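Local coordinates for protein GH3 beta-N-acetylglucosaminidase (Paenibacillaceae, PDB 6K5J) that probably hydrolyses terminal beta-linked N-acetylglucosamine residues from oligosaccharides, as a glycoside hydrolase of family 3, at residues Q427-G430 against E436-A439; A439-L444 against A465-A470; V453-A458 against P487-A492. All blocks are in the same frame, centred on the assembly; numbering follows the deposited sequence.

Contact 1. Residues Q427-G430 against E436-A439; sequences QTIG and EEVA
The carboxylate of Glu437 turns one face to the backbone between Ile429 and Gly430: its CD lies 3.6 Å from Gly430 N and 3.7 Å from Ile429 CA. The amide of Gly430 donates to OE1 of Glu437 over 3.1 Å, with N-H...O straight at 180°, but it meets the oxygen from above, 40° out of the carboxylate plane. OE1 takes a second hydrogen bond from Thr434 N, just ahead of helix 435-447. At the other end of the group, OE2 of Glu437 forms a salt bridge with Arg398 and also sits 3.6 Å from Ile429 CA. Two backbone amides and one guanidinium thus fix both the place and the rotation of the carboxylate. The chain leading to it runs extended beyond CG, and its methylenes brush Ile429: CG2 of Ile429 is 3.9 Å from Glu437 CB. With chi1 of Ile429 at 68°, CG2 faces the glutamate while the CG1 branch leads away and ends on Leu467; the side chain also touches Val393 of strand 390-396. The bond back to Thr434 is the glutamate half of a capping box at a helix N-terminus. By also holding Gly430, the same side chain ties the end of edge strand 424-430 to the start of the helix that follows it, as part of a beta-alpha-beta crossover in an alpha/beta sandwich.

Contact 2. Residues A439-L444 against A465-A470; sequences AHIQEL and AALIEA
Two neighbouring helices on one face of the six-stranded sheet of the alpha/beta sandwich pack here, and strand 450-455 separates them in the chain. The segments 439-444 and 465-470 run nearly parallel, at 15°, with axes 10.7 Å apart at closest approach, and long side chains bridge this spacing. Leu467 does most of the bridging. Its CG stands anti to the backbone N (chi1 170°), which carries both methyls toward the facing helix. CD1 touches Ile441 CG2 at 4.1 Å, and CD2 lies 4.2 Å from Ile441 CB; the two side chains meet at about a right angle. On the side turned toward the sheet, Ile441 rests on Val393 of strand 390-396, so this part of the interface is buried. Farther from the sheet, Gln442 passes Leu467 in the opposite direction, its CG 3.9 Å from Leu467 CD1. A bend at chi2 (-132°) then swings the amide across to the second helix, where it makes van der Waals contact rather than a hydrogen bond: Ala470 CB lies 3.8 Å from NE2 and 4.0 Å from OE1 of Gln442.

Contact 3. Residues V453-A458 against P487-A492; sequences VVSYNA and PFDINA
Asp489 reaches from a 3-10 turn after strand 478-483 into the loop at the C-terminal end of strand 450-455, joining the ends of two adjacent parallel strands of the alpha/beta sandwich. Its CB, aimed at the loop, lies 3.9 Å from Ser455 OG. With chi1 at -76°, CG stands anti to the carbonyl carbon, and the carboxylate enters the bend formed by Ser455 to Ala458, where CG comes 3.6 Å from Ala458 CB. OD2 is gripped on several sides. Ser455 OG donates to it over 2.7 Å and uses the lone pair turned away from OD1, while Ala458 N adds a weak bond of 2.9 Å, bent to 149°. The other oxygen, Asp489 OD1, packs 3.3 Å from Asn457 CA and accepts from Ile459 N. One buried carboxylate thus serves the Ser455 hydroxyl and the Ile459 amide, and the Ala458 amide weakly. Asn457 helps to shape the bend with a left-handed backbone conformation, and its own OD1 is bound by Asn486 N, a second tie between the loops. Tyr456 points away from Asp489, and its hydroxyl is hydrogen-bonded to Arg485. The amide of Asn457 is poorly aligned for a direct bond to the carboxylate. A water bridges the two instead, accepting from Asn457 N at 2.9 Å and donating to Asp489 OD2 at 2.8 Å.

How the contacts relate
All three contacts belong to the alpha/beta sandwich built on the six-stranded mixed sheet whose edge strands are 374-377 and 424-430. Contacts 1 and 2 have centres about 8 Å apart, share Ala439 on helix 435-447, and meet where Gln427 packs on His440, Ile441 and Leu444. Contact 3 lies about 14 Å from contact 2 and about 16 Å from contact 1, centre to centre. Ile468 joins it to contact 2 by resting on Val453 and Ser455. Along the chain, contact 1 joins a strand to the following helix, contact 2 that helix to the next on the same face, and contact 3 the loops after two adjacent strands. The Asn457 side chain is about 13 Å from a bound NAG.

Contact 1. Residues Q427-G430 against E436-A439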
loop_
_atom_site.group_PDB
_atom_site.type_symbol
_atom_site.label_atom_id
_atom_site.label_comp_id
_atom_site.label_asym_id
_atom_site.label_seq_id
_atom_site.Cartn_x
_atom_site.Cartn_y
_atom_site.Cartn_z
ATOM N N GLN A 427 11.676 17.128 -18.787
ATOM C CA GLN A 427 12.056 18.024 -17.704
ATOM C C GLN A 427 11.458 17.511 -16.400
ATOM O O GLN A 427 10.235 17.368 -16.290
ATOM C CB GLN A 427 11.569 19.442 -17.986
ATOM C CG GLN A 427 12.273 20.110 -19.163
ATOM C CD GLN A 427 13.729 20.408 -18.860
ATOM O OE1 GLN A 427 14.068 20.803 -17.745
ATOM N NE2 GLN A 427 14.601 20.206 -19.848
ATOM N N THR A 428 12.311 17.242 -15.419
ATOM C CA THR A 428 11.851 16.783 -14.116
ATOM C C THR A 428 11.614 17.974 -13.203
ATOM O O THR A 428 12.487 18.834 -13.050
ATOM C CB THR A 428 12.859 15.832 -13.479
ATOM O OG1 THR A 428 13.014 14.690 -14.318
ATOM C CG2 THR A 428 12.374 15.383 -12.093
ATOM N N ILE A 429 10.432 18.021 -12.597
ATOM C CA ILE A 429 10.072 19.082 -11.669
ATOM C C ILE A 429 9.531 18.444 -10.395
ATOM O O ILE A 429 9.189 17.262 -10.358
ATOM C CB ILE A 429 9.046 20.063 -12.270
ATOM C CG1 ILE A 429 7.689 19.376 -12.458
ATOM C CG2 ILE A 429 9.578 20.642 -13.587
ATOM C CD1 ILE A 429 6.539 20.342 -12.767
ATOM N N GLY A 430 9.480 19.238 -9.333
ATOM C CA GLY A 430 8.942 18.748 -8.084
ATOM C C GLY A 430 7.431 18.642 -8.128
ATOM O O GLY A 430 6.750 19.365 -8.860
ATOM N N GLU A 436 11.238 28.610 -10.231
ATOM C CA GLU A 436 12.110 28.539 -11.396
ATOM C C GLU A 436 11.697 27.402 -12.319
ATOM O O GLU A 436 11.693 27.562 -13.544
ATOM C CB GLU A 436 13.566 28.377 -10.962
ATOM C CG GLU A 436 14.541 28.090 -12.105
ATOM C CD GLU A 436 14.675 29.253 -13.088
ATOM O OE1 GLU A 436 14.219 29.117 -14.249
ATOM O OE2 GLU A 436 15.233 30.304 -12.698
ATOM N N GLU A 437 11.355 26.242 -11.749
ATOM C CA GLU A 437 10.883 25.132 -12.573
ATOM C C GLU A 437 9.645 25.539 -13.365
ATOM O O GLU A 437 9.549 25.272 -14.567
ATOM C CB GLU A 437 10.599 23.906 -11.695
ATOM C CG GLU A 437 11.856 23.161 -11.230
ATOM C CD GLU A 437 11.570 22.097 -10.181
ATOM O OE1 GLU A 437 10.508 22.161 -9.531
ATOM O OE2 GLU A 437 12.419 21.193 -9.999
ATOM N N VAL A 438 8.692 26.195 -12.705
ATOM C CA VAL A 438 7.478 26.646 -13.379
ATOM C C VAL A 438 7.817 27.602 -14.518
ATOM O O VAL A 438 7.285 27.487 -15.630
ATOM C CB VAL A 438 6.521 27.296 -12.365
ATOM C CG1 VAL A 438 5.442 28.086 -13.086
ATOM C CG2 VAL A 438 5.910 26.232 -11.451
ATOM N N ALA A 439 8.695 28.574 -14.252
ATOM C CA ALA A 439 9.108 29.499 -15.302
ATOM C C ALA A 439 9.837 28.767 -16.419
ATOM O O ALA A 439 9.656 29.084 -17.601
ATOM C CB ALA A 439 9.991 30.599 -14.714
#

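Contact 2. Residues A439-L444 against A465-A470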
loop_
_atom_site.group_PDB
_atom_site.type_symbol
_atom_site.label_atom_id
_atom_site.label_comp_id
_atom_site.label_asym_id
_atom_site.label_seq_id
_atom_site.Cartn_x
_atom_site.Cartn_y
_atom_site.Cartn_z
ATOM N N ALA A 439 8.695 28.574 -14.252
ATOM C CA ALA A 439 9.108 29.499 -15.302
ATOM C C ALA A 439 9.837 28.767 -16.419
ATOM O O ALA A 439 9.656 29.084 -17.601
ATOM C CB ALA A 439 9.991 30.599 -14.714
ATOM N N HIS A 440 10.661 27.777 -16.065
ATOM C CA HIS A 440 11.379 27.015 -17.081
ATOM C C HIS A 440 10.416 26.241 -17.978
ATOM O O HIS A 440 10.611 26.180 -19.197
ATOM C CB HIS A 440 12.374 26.062 -16.421
ATOM C CG HIS A 440 13.346 25.448 -17.381
ATOM N ND1 HIS A 440 13.887 24.194 -17.195
ATOM C CD2 HIS A 440 13.870 25.915 -18.539
ATOM C CE1 HIS A 440 14.706 23.917 -18.194
ATOM N NE2 HIS A 440 14.714 24.946 -19.023
ATOM N N ILE A 441 9.371 25.643 -17.396
ATOM C CA ILE A 441 8.417 24.880 -18.199
ATOM C C ILE A 441 7.636 25.809 -19.123
ATOM O O ILE A 441 7.447 25.516 -20.308
ATOM C CB ILE A 441 7.466 24.067 -17.299
ATOM C CG1 ILE A 441 8.234 23.002 -16.508
ATOM C CG2 ILE A 441 6.364 23.425 -18.155
ATOM C CD1 ILE A 441 9.219 22.189 -17.341
ATOM N N GLN A 442 7.168 26.942 -18.594
ATOM C CA GLN A 442 6.422 27.877 -19.429
ATOM C C GLN A 442 7.271 28.366 -20.594
ATOM O O GLN A 442 6.770 28.534 -21.711
ATOM C CB GLN A 442 5.920 29.054 -18.591
ATOM C CG GLN A 442 4.997 28.636 -17.453
ATOM C CD GLN A 442 3.735 29.462 -17.374
ATOM O OE1 GLN A 442 3.158 29.832 -18.396
ATOM N NE2 GLN A 442 3.289 29.752 -16.152
ATOM N N GLU A 443 8.567 28.563 -20.361
ATOM C CA GLU A 443 9.456 29.011 -21.425
ATOM C C GLU A 443 9.637 27.933 -22.487
ATOM O O GLU A 443 9.522 28.205 -23.688
ATOM C CB GLU A 443 10.807 29.416 -20.840
ATOM C CG GLU A 443 11.720 30.136 -21.826
ATOM C CD GLU A 443 13.187 29.825 -21.603
ATOM O OE1 GLU A 443 13.690 28.841 -22.188
ATOM O OE2 GLU A 443 13.840 30.568 -20.841
ATOM N N LEU A 444 9.931 26.701 -22.067
ATOM C CA LEU A 444 10.137 25.631 -23.038
ATOM C C LEU A 444 8.868 25.342 -23.832
ATOM O O LEU A 444 8.945 24.911 -24.989
ATOM C CB LEU A 444 10.628 24.368 -22.331
ATOM C CG LEU A 444 12.095 24.380 -21.904
ATOM C CD1 LEU A 444 12.367 23.294 -20.866
ATOM C CD2 LEU A 444 12.999 24.213 -23.117
ATOM N N ALA A 465 -1.007 22.326 -10.147
ATOM C CA ALA A 465 -2.239 22.499 -10.908
ATOM C C ALA A 465 -2.246 23.828 -11.649
ATOM O O ALA A 465 -2.742 23.918 -12.780
ATOM C CB ALA A 465 -3.457 22.388 -9.987
ATOM N N ALA A 466 -1.692 24.871 -11.031
ATOM C CA ALA A 466 -1.668 26.184 -11.668
ATOM C C ALA A 466 -0.779 26.183 -12.906
ATOM O O ALA A 466 -1.133 26.787 -13.925
ATOM C CB ALA A 466 -1.207 27.244 -10.665
ATOM N N LEU A 467 0.376 25.511 -12.839
ATOM C CA LEU A 467 1.219 25.367 -14.019
ATOM C C LEU A 467 0.463 24.678 -15.145
ATOM O O LEU A 467 0.489 25.129 -16.297
ATOM C CB LEU A 467 2.491 24.589 -13.674
ATOM C CG LEU A 467 3.362 24.144 -14.853
ATOM C CD1 LEU A 467 3.776 25.340 -15.691
ATOM C CD2 LEU A 467 4.593 23.388 -14.364
ATOM N N ILE A 468 -0.230 23.580 -14.827
ATOM C CA ILE A 468 -0.970 22.847 -15.850
ATOM C C ILE A 468 -2.058 23.725 -16.458
ATOM O O ILE A 468 -2.223 23.784 -17.683
ATOM C CB ILE A 468 -1.563 21.553 -15.266
ATOM C CG1 ILE A 468 -0.451 20.593 -14.857
ATOM C CG2 ILE A 468 -2.487 20.923 -16.283
ATOM C CD1 ILE A 468 -0.942 19.413 -13.998
ATOM N N GLU A 469 -2.838 24.396 -15.606
ATOM C CA GLU A 469 -3.888 25.279 -16.107
ATOM C C GLU A 469 -3.314 26.414 -16.950
ATOM O O GLU A 469 -3.945 26.843 -17.924
ATOM C CB GLU A 469 -4.710 25.834 -14.938
ATOM C CG GLU A 469 -5.786 24.868 -14.421
ATOM C CD GLU A 469 -6.984 24.759 -15.348
ATOM O OE1 GLU A 469 -7.752 25.745 -15.451
ATOM O OE2 GLU A 469 -7.167 23.694 -15.982
ATOM N N ALA A 470 -2.117 26.893 -16.609
ATOM C CA ALA A 470 -1.473 27.928 -17.416
ATOM C C ALA A 470 -1.126 27.402 -18.802
ATOM O O ALA A 470 -1.402 28.055 -19.820
ATOM C CB ALA A 470 -0.220 28.442 -16.702
#

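Contact 3. Residues V453-A458 against P487-A492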
loop_
_atom_site.group_PDB
_atom_site.type_symbol
_atom_site.label_atom_id
_atom_site.label_comp_id
_atom_site.label_asym_id
_atom_site.label_seq_id
_atom_site.Cartn_x
_atom_site.Cartn_y
_atom_site.Cartn_z
ATOM N N VAL A 453 2.145 16.812 -19.820
ATOM C CA VAL A 453 2.422 16.901 -18.393
ATOM C C VAL A 453 1.951 15.615 -17.740
ATOM O O VAL A 453 0.773 15.247 -17.852
ATOM C CB VAL A 453 1.742 18.110 -17.741
ATOM C CG1 VAL A 453 2.039 18.105 -16.234
ATOM C CG2 VAL A 453 2.221 19.388 -18.382
ATOM N N VAL A 454 2.869 14.930 -17.073
ATOM C CA VAL A 454 2.505 13.859 -16.157
ATOM C C VAL A 454 2.195 14.525 -14.820
ATOM O O VAL A 454 3.075 15.127 -14.198
ATOM C CB VAL A 454 3.623 12.818 -16.037
ATOM C CG1 VAL A 454 3.234 11.751 -15.035
ATOM C CG2 VAL A 454 3.893 12.171 -17.390
ATOM N N SER A 455 0.932 14.473 -14.398
ATOM C CA SER A 455 0.572 15.051 -13.113
ATOM C C SER A 455 0.707 14.005 -12.007
ATOM O O SER A 455 0.701 12.796 -12.245
ATOM C CB SER A 455 -0.847 15.639 -13.141
ATOM O OG SER A 455 -1.855 14.640 -13.208
ATOM N N TYR A 456 0.863 14.494 -10.781
ATOM C CA TYR A 456 1.080 13.620 -9.631
ATOM C C TYR A 456 0.380 14.278 -8.444
ATOM O O TYR A 456 0.934 15.185 -7.816
ATOM C CB TYR A 456 2.571 13.405 -9.388
ATOM C CG TYR A 456 2.919 12.386 -8.320
ATOM C CD1 TYR A 456 2.716 12.662 -6.975
ATOM C CD2 TYR A 456 3.475 11.156 -8.658
ATOM C CE1 TYR A 456 3.039 11.731 -5.993
ATOM C CE2 TYR A 456 3.812 10.228 -7.679
ATOM C CZ TYR A 456 3.593 10.522 -6.356
ATOM O OH TYR A 456 3.927 9.602 -5.389
ATOM N N ASN A 457 -0.849 13.844 -8.177
ATOM C CA ASN A 457 -1.703 14.439 -7.149
ATOM C C ASN A 457 -1.725 15.966 -7.257
ATOM O O ASN A 457 -1.613 16.687 -6.265
ATOM C CB ASN A 457 -1.270 13.983 -5.752
ATOM C CG ASN A 457 -1.715 12.561 -5.450
ATOM O OD1 ASN A 457 -2.391 11.927 -6.265
ATOM N ND2 ASN A 457 -1.335 12.052 -4.288
ATOM N N ALA A 458 -1.901 16.452 -8.491
ATOM C CA ALA A 458 -2.115 17.881 -8.723
ATOM C C ALA A 458 -3.301 18.418 -7.926
ATOM O O ALA A 458 -3.335 19.610 -7.585
ATOM C CB ALA A 458 -2.330 18.133 -10.219
ATOM N N PRO A 487 -6.382 9.782 -9.959
ATOM C CA PRO A 487 -6.997 10.277 -11.197
ATOM C C PRO A 487 -7.868 11.497 -10.981
ATOM O O PRO A 487 -8.303 12.105 -11.966
ATOM C CB PRO A 487 -7.835 9.082 -11.668
ATOM C CG PRO A 487 -8.274 8.428 -10.370
ATOM C CD PRO A 487 -7.053 8.570 -9.452
ATOM N N PHE A 488 -8.105 11.887 -9.729
ATOM C CA PHE A 488 -8.993 12.995 -9.405
ATOM C C PHE A 488 -8.366 14.356 -9.688
ATOM O O PHE A 488 -9.036 15.383 -9.507
ATOM C CB PHE A 488 -9.424 12.857 -7.939
ATOM C CG PHE A 488 -9.767 11.429 -7.564
ATOM C CD1 PHE A 488 -10.784 10.754 -8.230
ATOM C CD2 PHE A 488 -9.045 10.750 -6.593
ATOM C CE1 PHE A 488 -11.098 9.424 -7.912
ATOM C CE2 PHE A 488 -9.351 9.422 -6.267
ATOM C CZ PHE A 488 -10.368 8.761 -6.928
ATOM N N ASP A 489 -7.108 14.380 -10.146
ATOM C CA ASP A 489 -6.484 15.618 -10.602
ATOM C C ASP A 489 -7.365 16.367 -11.591
ATOM O O ASP A 489 -7.373 17.604 -11.611
ATOM C CB ASP A 489 -5.133 15.315 -11.261
ATOM C CG ASP A 489 -4.046 15.002 -10.263
ATOM O OD1 ASP A 489 -4.333 14.954 -9.053
ATOM O OD2 ASP A 489 -2.892 14.793 -10.699
ATOM N N ILE A 490 -8.098 15.634 -12.439
ATOM C CA ILE A 490 -8.921 16.274 -13.467
ATOM C C ILE A 490 -9.904 17.258 -12.846
ATOM O O ILE A 490 -10.303 18.233 -13.494
ATOM C CB ILE A 490 -9.658 15.213 -14.312
ATOM C CG1 ILE A 490 -10.365 15.854 -15.508
ATOM C CG2 ILE A 490 -10.655 14.429 -13.469
ATOM C CD1 ILE A 490 -11.034 14.850 -16.427
ATOM N N ASN A 491 -10.326 17.009 -11.596
ATOM C CA ASN A 491 -11.283 17.876 -10.906
ATOM C C ASN A 491 -10.725 19.269 -10.656
ATOM O O ASN A 491 -11.503 20.214 -10.471
ATOM C CB ASN A 491 -11.696 17.262 -9.561
ATOM C CG ASN A 491 -12.548 16.027 -9.723
ATOM O OD1 ASN A 491 -13.109 15.784 -10.791
ATOM N ND2 ASN A 491 -12.656 15.238 -8.660
ATOM N N ALA A 492 -9.402 19.410 -10.632
ATOM C CA ALA A 492 -8.734 20.683 -10.423
ATOM C C ALA A 492 -8.237 21.311 -11.717
ATOM O O ALA A 492 -7.533 22.322 -11.661
ATOM C CB ALA A 492 -7.561 20.512 -9.452
HETATM O O HOH W 1 -2.169 12.149 -10.118
#